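Local coordinates for adhesion and penetration protein autotransporter (PDB 3SYJ), which promotes bacterial aggregation and the adherence to and invasion of host cells, and is probably a serine protease, carried as a secreted passenger domain on the cell surface, at residues F5-K19 and P595-E609. Residues are numbered along the deposited sequence; the frame is centred on the assembly and turned at random.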
# COMPACT_ATOMS: atom_id res chain seq x y z
N PHE A 5 -34.87 51.62 19.36
CA PHE A 5 -33.74 51.44 20.27
C PHE A 5 -33.77 50.09 20.99
O PHE A 5 -32.76 49.67 21.56
CB PHE A 5 -33.68 52.59 21.29
CG PHE A 5 -32.46 52.55 22.17
CD1 PHE A 5 -31.20 52.78 21.65
CD2 PHE A 5 -32.58 52.28 23.53
CE1 PHE A 5 -30.08 52.75 22.46
CE2 PHE A 5 -31.46 52.24 24.34
CZ PHE A 5 -30.21 52.48 23.81
N GLY A 6 -34.91 49.41 20.94
CA GLY A 6 -35.02 48.08 21.50
C GLY A 6 -34.35 47.00 20.66
O GLY A 6 -34.25 45.84 21.09
N ILE A 7 -33.90 47.38 19.47
CA ILE A 7 -33.19 46.48 18.57
C ILE A 7 -31.84 47.11 18.20
O ILE A 7 -31.76 48.32 17.98
CB ILE A 7 -34.02 46.22 17.30
CG1 ILE A 7 -35.22 45.33 17.63
CG2 ILE A 7 -33.18 45.58 16.20
CD1 ILE A 7 -36.27 45.32 16.54
N ASP A 8 -30.79 46.29 18.15
CA ASP A 8 -29.45 46.77 17.80
C ASP A 8 -29.51 47.65 16.57
O ASP A 8 -30.11 47.29 15.56
CB ASP A 8 -28.51 45.61 17.49
CG ASP A 8 -28.08 44.86 18.73
OD1 ASP A 8 -28.17 45.43 19.84
OD2 ASP A 8 -27.64 43.71 18.59
N TYR A 9 -28.88 48.82 16.66
CA TYR A 9 -28.83 49.75 15.54
C TYR A 9 -28.15 49.08 14.36
O TYR A 9 -28.45 49.39 13.21
CB TYR A 9 -28.05 51.01 15.94
CG TYR A 9 -28.39 52.24 15.12
CD1 TYR A 9 -29.70 52.61 14.88
CD2 TYR A 9 -27.38 53.06 14.63
CE1 TYR A 9 -30.01 53.76 14.15
CE2 TYR A 9 -27.67 54.20 13.90
CZ TYR A 9 -28.98 54.55 13.67
OH TYR A 9 -29.24 55.68 12.94
N GLN A 10 -27.24 48.15 14.64
CA GLN A 10 -26.49 47.48 13.58
C GLN A 10 -27.39 46.85 12.52
O GLN A 10 -27.05 46.87 11.33
CB GLN A 10 -25.53 46.43 14.15
CG GLN A 10 -24.45 46.02 13.16
CD GLN A 10 -23.49 47.17 12.83
OE1 GLN A 10 -23.06 47.92 13.71
NE2 GLN A 10 -23.13 47.30 11.55
N TYR A 11 -28.54 46.31 12.93
CA TYR A 11 -29.47 45.71 11.97
C TYR A 11 -29.83 46.70 10.87
O TYR A 11 -29.78 46.39 9.69
CB TYR A 11 -30.75 45.25 12.66
CG TYR A 11 -30.65 43.92 13.36
CD1 TYR A 11 -30.67 42.73 12.64
CD2 TYR A 11 -30.57 43.85 14.75
CE1 TYR A 11 -30.59 41.50 13.30
CE2 TYR A 11 -30.49 42.64 15.40
CZ TYR A 11 -30.50 41.48 14.68
OH TYR A 11 -30.43 40.28 15.35
N TYR A 12 -30.21 47.90 11.28
CA TYR A 12 -30.65 48.90 10.34
C TYR A 12 -29.51 49.40 9.46
O TYR A 12 -29.72 49.82 8.33
CB TYR A 12 -31.26 50.06 11.11
CG TYR A 12 -32.43 49.68 11.98
CD1 TYR A 12 -33.72 49.61 11.46
CD2 TYR A 12 -32.26 49.42 13.34
CE1 TYR A 12 -34.80 49.28 12.27
CE2 TYR A 12 -33.33 49.10 14.15
CZ TYR A 12 -34.60 49.03 13.61
OH TYR A 12 -35.66 48.70 14.43
N ARG A 13 -28.30 49.40 10.00
CA ARG A 13 -27.15 49.83 9.23
C ARG A 13 -26.77 48.76 8.21
O ARG A 13 -26.57 49.05 7.04
CB ARG A 13 -25.97 50.15 10.14
CG ARG A 13 -26.16 51.38 11.03
CD ARG A 13 -26.30 52.66 10.23
NE ARG A 13 -25.46 52.64 9.04
CZ ARG A 13 -24.15 52.83 9.05
NH1 ARG A 13 -23.55 53.06 10.21
NH2 ARG A 13 -23.43 52.78 7.93
N ASP A 14 -26.68 47.51 8.67
CA ASP A 14 -26.34 46.40 7.79
C ASP A 14 -27.36 46.27 6.66
O ASP A 14 -27.00 46.04 5.50
CB ASP A 14 -26.24 45.08 8.57
CG ASP A 14 -24.93 44.96 9.36
OD1 ASP A 14 -24.05 45.83 9.18
OD2 ASP A 14 -24.79 44.01 10.16
N PHE A 15 -28.63 46.42 7.02
CA PHE A 15 -29.74 46.36 6.06
C PHE A 15 -29.48 47.31 4.89
O PHE A 15 -29.55 46.91 3.73
CB PHE A 15 -31.06 46.71 6.76
CG PHE A 15 -32.29 46.11 6.12
CD1 PHE A 15 -32.73 44.85 6.48
CD2 PHE A 15 -33.01 46.82 5.16
CE1 PHE A 15 -33.86 44.30 5.90
CE2 PHE A 15 -34.14 46.27 4.57
CZ PHE A 15 -34.57 45.01 4.95
N ALA A 16 -29.14 48.56 5.21
CA ALA A 16 -28.95 49.58 4.18
C ALA A 16 -27.72 49.33 3.31
O ALA A 16 -27.72 49.64 2.12
CB ALA A 16 -28.87 50.95 4.81
N GLU A 17 -26.68 48.76 3.91
CA GLU A 17 -25.42 48.52 3.20
C GLU A 17 -25.35 47.12 2.60
O GLU A 17 -24.32 46.75 2.04
CB GLU A 17 -24.21 48.75 4.14
CG GLU A 17 -24.21 50.07 4.93
CD GLU A 17 -24.10 51.31 4.06
OE1 GLU A 17 -23.66 51.21 2.89
OE2 GLU A 17 -24.44 52.41 4.55
N ASN A 18 -26.42 46.34 2.72
CA ASN A 18 -26.38 44.93 2.32
C ASN A 18 -25.20 44.22 2.97
O ASN A 18 -24.48 43.47 2.30
CB ASN A 18 -26.30 44.78 0.79
CG ASN A 18 -27.65 45.01 0.10
OD1 ASN A 18 -27.79 45.94 -0.70
ND2 ASN A 18 -28.64 44.18 0.41
N LYS A 19 -25.00 44.45 4.26
CA LYS A 19 -23.93 43.80 5.00
C LYS A 19 -24.50 42.92 6.10
O LYS A 19 -25.70 42.66 6.14
CB LYS A 19 -22.95 44.83 5.57
CG LYS A 19 -22.23 45.58 4.47
CD LYS A 19 -21.31 46.66 5.00
CE LYS A 19 -20.45 47.20 3.87
NZ LYS A 19 -19.43 48.15 4.36
N PRO A 595 -18.44 41.45 6.62
CA PRO A 595 -18.60 42.91 6.58
C PRO A 595 -19.75 43.40 7.46
O PRO A 595 -20.78 42.74 7.54
CB PRO A 595 -18.94 43.18 5.11
CG PRO A 595 -18.39 42.01 4.37
CD PRO A 595 -18.53 40.84 5.28
N HIS A 596 -19.57 44.56 8.10
CA HIS A 596 -20.66 45.20 8.83
C HIS A 596 -20.64 46.70 8.57
O HIS A 596 -19.58 47.30 8.42
CB HIS A 596 -20.56 44.92 10.33
CG HIS A 596 -20.94 43.52 10.72
ND1 HIS A 596 -22.24 43.06 10.68
CD2 HIS A 596 -20.19 42.49 11.18
CE1 HIS A 596 -22.26 41.80 11.08
NE2 HIS A 596 -21.03 41.43 11.39
N ALA A 597 -21.82 47.32 8.54
CA ALA A 597 -21.92 48.76 8.33
C ALA A 597 -21.11 49.55 9.36
O ALA A 597 -21.16 49.27 10.56
CB ALA A 597 -23.36 49.19 8.33
N TYR A 598 -20.36 50.54 8.86
CA TYR A 598 -19.49 51.39 9.67
C TYR A 598 -20.30 52.19 10.69
O TYR A 598 -21.40 52.64 10.39
CB TYR A 598 -18.76 52.34 8.72
CG TYR A 598 -17.72 53.28 9.33
CD1 TYR A 598 -16.40 52.88 9.46
CD2 TYR A 598 -18.07 54.56 9.75
CE1 TYR A 598 -15.44 53.73 10.00
CE2 TYR A 598 -17.12 55.42 10.30
CZ TYR A 598 -15.80 55.00 10.42
OH TYR A 598 -14.84 55.83 10.95
N ASN A 599 -19.75 52.39 11.89
CA ASN A 599 -20.45 53.14 12.93
C ASN A 599 -20.07 54.61 12.95
O ASN A 599 -18.99 54.98 13.42
CB ASN A 599 -20.21 52.52 14.31
CG ASN A 599 -20.84 53.34 15.43
OD1 ASN A 599 -21.75 54.13 15.21
ND2 ASN A 599 -20.34 53.15 16.65
N HIS A 600 -20.96 55.45 12.44
CA HIS A 600 -20.71 56.89 12.36
C HIS A 600 -21.09 57.64 13.64
O HIS A 600 -20.92 58.85 13.71
CB HIS A 600 -21.49 57.52 11.20
CG HIS A 600 -21.06 57.06 9.84
ND1 HIS A 600 -20.08 57.72 9.12
CD2 HIS A 600 -21.48 56.04 9.06
CE1 HIS A 600 -19.91 57.11 7.96
NE2 HIS A 600 -20.75 56.09 7.90
N LEU A 601 -21.61 56.94 14.65
CA LEU A 601 -22.11 57.64 15.84
C LEU A 601 -21.00 58.27 16.70
O LEU A 601 -19.88 57.76 16.77
CB LEU A 601 -22.98 56.71 16.69
CG LEU A 601 -24.28 56.21 16.05
CD1 LEU A 601 -24.98 55.23 16.97
CD2 LEU A 601 -25.19 57.37 15.72
N ASN A 602 -21.32 59.39 17.34
CA ASN A 602 -20.36 60.03 18.24
C ASN A 602 -20.14 59.23 19.52
O ASN A 602 -20.78 58.19 19.73
CB ASN A 602 -20.80 61.47 18.59
CG ASN A 602 -22.08 61.51 19.40
OD1 ASN A 602 -22.46 60.53 20.05
ND2 ASN A 602 -22.76 62.65 19.36
N LYS A 603 -19.23 59.71 20.35
CA LYS A 603 -18.89 59.06 21.61
C LYS A 603 -20.13 58.68 22.41
O LYS A 603 -20.26 57.55 22.88
CB LYS A 603 -18.04 60.00 22.46
CG LYS A 603 -16.56 59.68 22.51
CD LYS A 603 -16.24 58.89 23.77
CE LYS A 603 -14.82 59.18 24.25
NZ LYS A 603 -14.68 58.96 25.72
N ARG A 604 -21.03 59.64 22.55
CA ARG A 604 -22.18 59.51 23.43
C ARG A 604 -23.13 58.40 23.01
O ARG A 604 -23.45 57.51 23.79
CB ARG A 604 -22.95 60.83 23.50
CG ARG A 604 -24.25 60.73 24.27
CD ARG A 604 -25.03 62.01 24.17
NE ARG A 604 -26.25 61.96 24.96
CZ ARG A 604 -27.14 62.95 25.01
NH1 ARG A 604 -26.94 64.07 24.31
NH2 ARG A 604 -28.23 62.83 25.76
N TRP A 605 -23.62 58.48 21.78
CA TRP A 605 -24.61 57.52 21.33
C TRP A 605 -24.02 56.14 21.03
O TRP A 605 -24.72 55.13 21.15
CB TRP A 605 -25.46 58.09 20.21
CG TRP A 605 -26.40 59.13 20.75
CD1 TRP A 605 -27.34 58.96 21.76
CD2 TRP A 605 -26.49 60.50 20.37
NE1 TRP A 605 -28.00 60.14 22.00
CE2 TRP A 605 -27.50 61.10 21.16
CE3 TRP A 605 -25.82 61.28 19.42
CZ2 TRP A 605 -27.85 62.43 21.03
CZ3 TRP A 605 -26.17 62.61 19.29
CH2 TRP A 605 -27.18 63.17 20.10
N SER A 606 -22.74 56.10 20.68
CA SER A 606 -22.02 54.83 20.60
C SER A 606 -22.02 54.13 21.96
O SER A 606 -22.26 52.92 22.05
CB SER A 606 -20.59 55.05 20.13
OG SER A 606 -20.55 55.50 18.78
N GLU A 607 -21.73 54.89 23.02
CA GLU A 607 -21.70 54.33 24.37
C GLU A 607 -23.08 53.84 24.80
O GLU A 607 -23.21 52.80 25.45
CB GLU A 607 -21.18 55.36 25.37
CG GLU A 607 -19.67 55.44 25.43
CD GLU A 607 -19.18 56.81 25.88
OE1 GLU A 607 -19.86 57.43 26.73
OE2 GLU A 607 -18.13 57.26 25.37
N MET A 608 -24.11 54.59 24.43
CA MET A 608 -25.48 54.22 24.72
C MET A 608 -25.84 52.92 24.00
O MET A 608 -26.44 52.01 24.59
CB MET A 608 -26.42 55.35 24.30
CG MET A 608 -27.87 55.12 24.67
SD MET A 608 -28.82 56.63 24.92
CE MET A 608 -30.45 55.88 24.98
N GLU A 609 -25.46 52.83 22.73
CA GLU A 609 -25.72 51.64 21.95
C GLU A 609 -24.81 50.47 22.36
O GLU A 609 -25.15 49.31 22.16
CB GLU A 609 -25.59 51.95 20.45
CG GLU A 609 -25.84 50.77 19.52
CD GLU A 609 -27.25 50.21 19.61
OE1 GLU A 609 -28.14 50.87 20.18
OE2 GLU A 609 -27.47 49.10 19.10
O HOH W 1 -30.55 50.58 18.83
O HOH W 2 -26.27 47.00 20.86
O HOH W 3 -22.98 50.63 12.88
O HOH W 4 -25.89 47.97 17.20
O HOH W 5 -23.87 52.94 13.53
O HOH W 6 -17.67 46.20 6.12
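Ala597 comes within 5.0 Å of Asp14, CA to CA, as the loop ahead of helix 603-609 runs beside helix 9-17, and the N-terminal end of helix 9-17 meets Glu609. The Asp14 carboxylate holds the loop with both oxygens: OD1 accepts from Ala597 N at 2.8 Å, while OD2 accepts from His596 ND1, 2.8 Å away, on its syn side, 25° out of the carboxylate plane. Gln10, its chain bent at chi2 (66°), turns its amide so that NE2 bridges Ala597 O (3.0 Å, nearly straight) and Asp14 OD1, which fixes the amide's rotation. Ala597 CB packs on Arg13 CB and lies over one face of its guanidinium. At the other end, Glu609 OE2 accepts from Tyr9 N at 2.8 Å, the donor lying above the carboxylate plane, and a salt bridge from OE1 to Lys34 probably offsets the nearby Asp8 carboxylate. Met608 CE sits over the Phe5 ring in a CH-pi contact, 4.0 Å from the centroid. His596 NE2 is hydrogen-bonded to Asp621, tying the imidazole at both nitrogens. The contact is thus a domain interface, joining the N-terminal S6 peptidase domain to an excursion from the autotransporter beta-helix.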